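PDB 4EZE: haloacid dehalogenase-like hydrolase from Salmonella enterica subsp. enterica serovar Typhi, which probably hydrolyses O-phosphoserine to serine and phosphate with the help of magnesium, the last step of L-serine biosynthesis. Local coordinates for residues A63-A68 / L185-V190. Numbering follows the deposited sequence.
Sequences ALINTA and LTILPV
The beta-hairpin turn between strands 56-62 and 67-75 of the N-terminal antiparallel sheet packs here against helix 184-193 of the HAD hydrolase domain. Leu64 and Ile65 in the turn meet Thr186, Ile187 and Val190 on the helix. The contact is mainly apolar and lies away from the metal site. Leu64 and Val190 meet end to end. CD2 of Leu64 sits 3.7 Å from both CG1 and CG2 of Val190, so one methyl faces the fork of the valine. With CG trans to the backbone N (chi1 -174°), the end of Leu64 comes nearer the helix than its first bond would suggest. Ile65 uses its CG2 branch: CG2 of Ile65 lies 4.0 Å from CD1 of Ile187, and the two isoleucine side chains run next to each other in one direction. Leu310 touches both Ile65 and Val190. Within the turn, Asn66 and Thr67 form a G1 beta bulge opposite Ala62. Thr67 OG1 donates a hydrogen bond of 2.8 Å to Ile65 O from above the carbonyl plane. Thr186 crosses Ile65 at about a right angle, and CG2 of Thr186 lies 4.1 Å from Ile65 CG2 and 3.8 Å from Leu64 O.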
loop_
_atom_site.group_PDB
_atom_site.type_symbol
_atom_site.label_atom_id
_atom_site.label_comp_id
_atom_site.label_asym_id
_atom_site.label_seq_id
_atom_site.Cartn_x
_atom_site.Cartn_y
_atom_site.Cartn_z
ATOM N N ALA A 63 -3.893 -12.663 18.504
ATOM C CA ALA A 63 -3.475 -11.799 19.626
ATOM C C ALA A 63 -2.482 -10.725 19.222
ATOM O O ALA A 63 -2.506 -9.620 19.747
ATOM C CB ALA A 63 -2.885 -12.644 20.761
ATOM N N LEU A 64 -1.594 -11.079 18.299
ATOM C CA LEU A 64 -0.468 -10.231 17.954
ATOM C C LEU A 64 -0.962 -8.921 17.365
ATOM O O LEU A 64 -0.300 -7.903 17.506
ATOM C CB LEU A 64 0.424 -10.966 16.945
ATOM C CG LEU A 64 1.757 -10.354 16.531
ATOM C CD1 LEU A 64 2.620 -10.108 17.766
ATOM C CD2 LEU A 64 2.491 -11.226 15.499
ATOM N N ILE A 65 -2.127 -8.939 16.712
ATOM C CA ILE A 65 -2.681 -7.711 16.131
ATOM C C ILE A 65 -4.030 -7.403 16.720
ATOM O O ILE A 65 -4.794 -6.615 16.175
ATOM C CB ILE A 65 -2.845 -7.805 14.616
ATOM C CG1 ILE A 65 -3.714 -9.010 14.257
ATOM C CG2 ILE A 65 -1.486 -7.940 13.948
ATOM C CD1 ILE A 65 -4.067 -9.070 12.778
ATOM N N ASN A 66 -4.313 -8.039 17.843
ATOM C CA ASN A 66 -5.576 -7.836 18.543
ATOM C C ASN A 66 -6.789 -7.839 17.640
ATOM O O ASN A 66 -7.596 -6.916 17.674
ATOM C CB ASN A 66 -5.559 -6.525 19.300
ATOM C CG ASN A 66 -6.789 -6.353 20.128
ATOM O OD1 ASN A 66 -7.516 -7.315 20.375
ATOM N ND2 ASN A 66 -7.045 -5.132 20.565
ATOM N N THR A 67 -6.928 -8.889 16.845
ATOM C CA THR A 67 -7.975 -8.931 15.844
ATOM C C THR A 67 -8.646 -10.280 15.870
ATOM O O THR A 67 -8.018 -11.292 15.576
ATOM C CB THR A 67 -7.381 -8.730 14.436
ATOM O OG1 THR A 67 -6.748 -7.454 14.367
ATOM C CG2 THR A 67 -8.460 -8.788 13.384
ATOM N N ALA A 68 -9.924 -10.300 16.222
ATOM C CA ALA A 68 -10.710 -11.515 16.097
ATOM C C ALA A 68 -11.214 -11.593 14.658
ATOM O O ALA A 68 -11.722 -10.611 14.137
ATOM C CB ALA A 68 -11.869 -11.483 17.071
ATOM N N LEU A 185 2.805 0.651 12.961
ATOM C CA LEU A 185 3.600 0.484 14.173
ATOM C C LEU A 185 3.422 -0.926 14.660
ATOM O O LEU A 185 4.385 -1.620 14.948
ATOM C CB LEU A 185 3.186 1.457 15.278
ATOM C CG LEU A 185 3.464 2.931 14.999
ATOM C CD1 LEU A 185 2.887 3.766 16.133
ATOM C CD2 LEU A 185 4.952 3.216 14.793
ATOM N N THR A 186 2.181 -1.380 14.733
ATOM C CA THR A 186 1.982 -2.765 15.152
ATOM C C THR A 186 2.620 -3.773 14.189
ATOM O O THR A 186 3.269 -4.720 14.624
ATOM C CB THR A 186 0.499 -3.133 15.298
ATOM O OG1 THR A 186 -0.085 -2.349 16.339
ATOM C CG2 THR A 186 0.376 -4.643 15.637
ATOM N N ILE A 187 2.453 -3.581 12.884
ATOM C CA ILE A 187 2.778 -4.686 11.969
ATOM C C ILE A 187 4.251 -4.737 11.533
ATOM O O ILE A 187 4.772 -5.802 11.180
ATOM C CB ILE A 187 1.813 -4.744 10.742
ATOM C CG1 ILE A 187 1.770 -6.167 10.191
ATOM C CG2 ILE A 187 2.226 -3.738 9.671
ATOM C CD1 ILE A 187 1.277 -7.179 11.218
ATOM N N LEU A 188 4.928 -3.594 11.577
ATOM C CA LEU A 188 6.306 -3.485 11.076
ATOM C C LEU A 188 7.339 -4.408 11.752
ATOM O O LEU A 188 8.211 -4.975 11.100
ATOM C CB LEU A 188 6.791 -2.038 11.201
ATOM C CG LEU A 188 6.247 -1.138 10.120
ATOM C CD1 LEU A 188 6.685 0.284 10.430
ATOM C CD2 LEU A 188 6.748 -1.644 8.767
ATOM N N PRO A 189 7.274 -4.503 13.072
ATOM C CA PRO A 189 8.138 -5.376 13.866
ATOM C C PRO A 189 7.841 -6.835 13.547
ATOM O O PRO A 189 8.722 -7.690 13.599
ATOM C CB PRO A 189 7.730 -5.062 15.319
ATOM C CG PRO A 189 6.964 -3.770 15.267
ATOM C CD PRO A 189 6.393 -3.643 13.888
ATOM N N VAL A 190 6.596 -7.117 13.212
ATOM C CA VAL A 190 6.192 -8.472 12.869
ATOM C C VAL A 190 6.714 -8.857 11.485
ATOM O O VAL A 190 7.140 -9.994 11.250
ATOM C CB VAL A 190 4.669 -8.553 12.908
ATOM C CG1 VAL A 190 4.195 -9.942 12.517
ATOM C CG2 VAL A 190 4.194 -8.125 14.298
#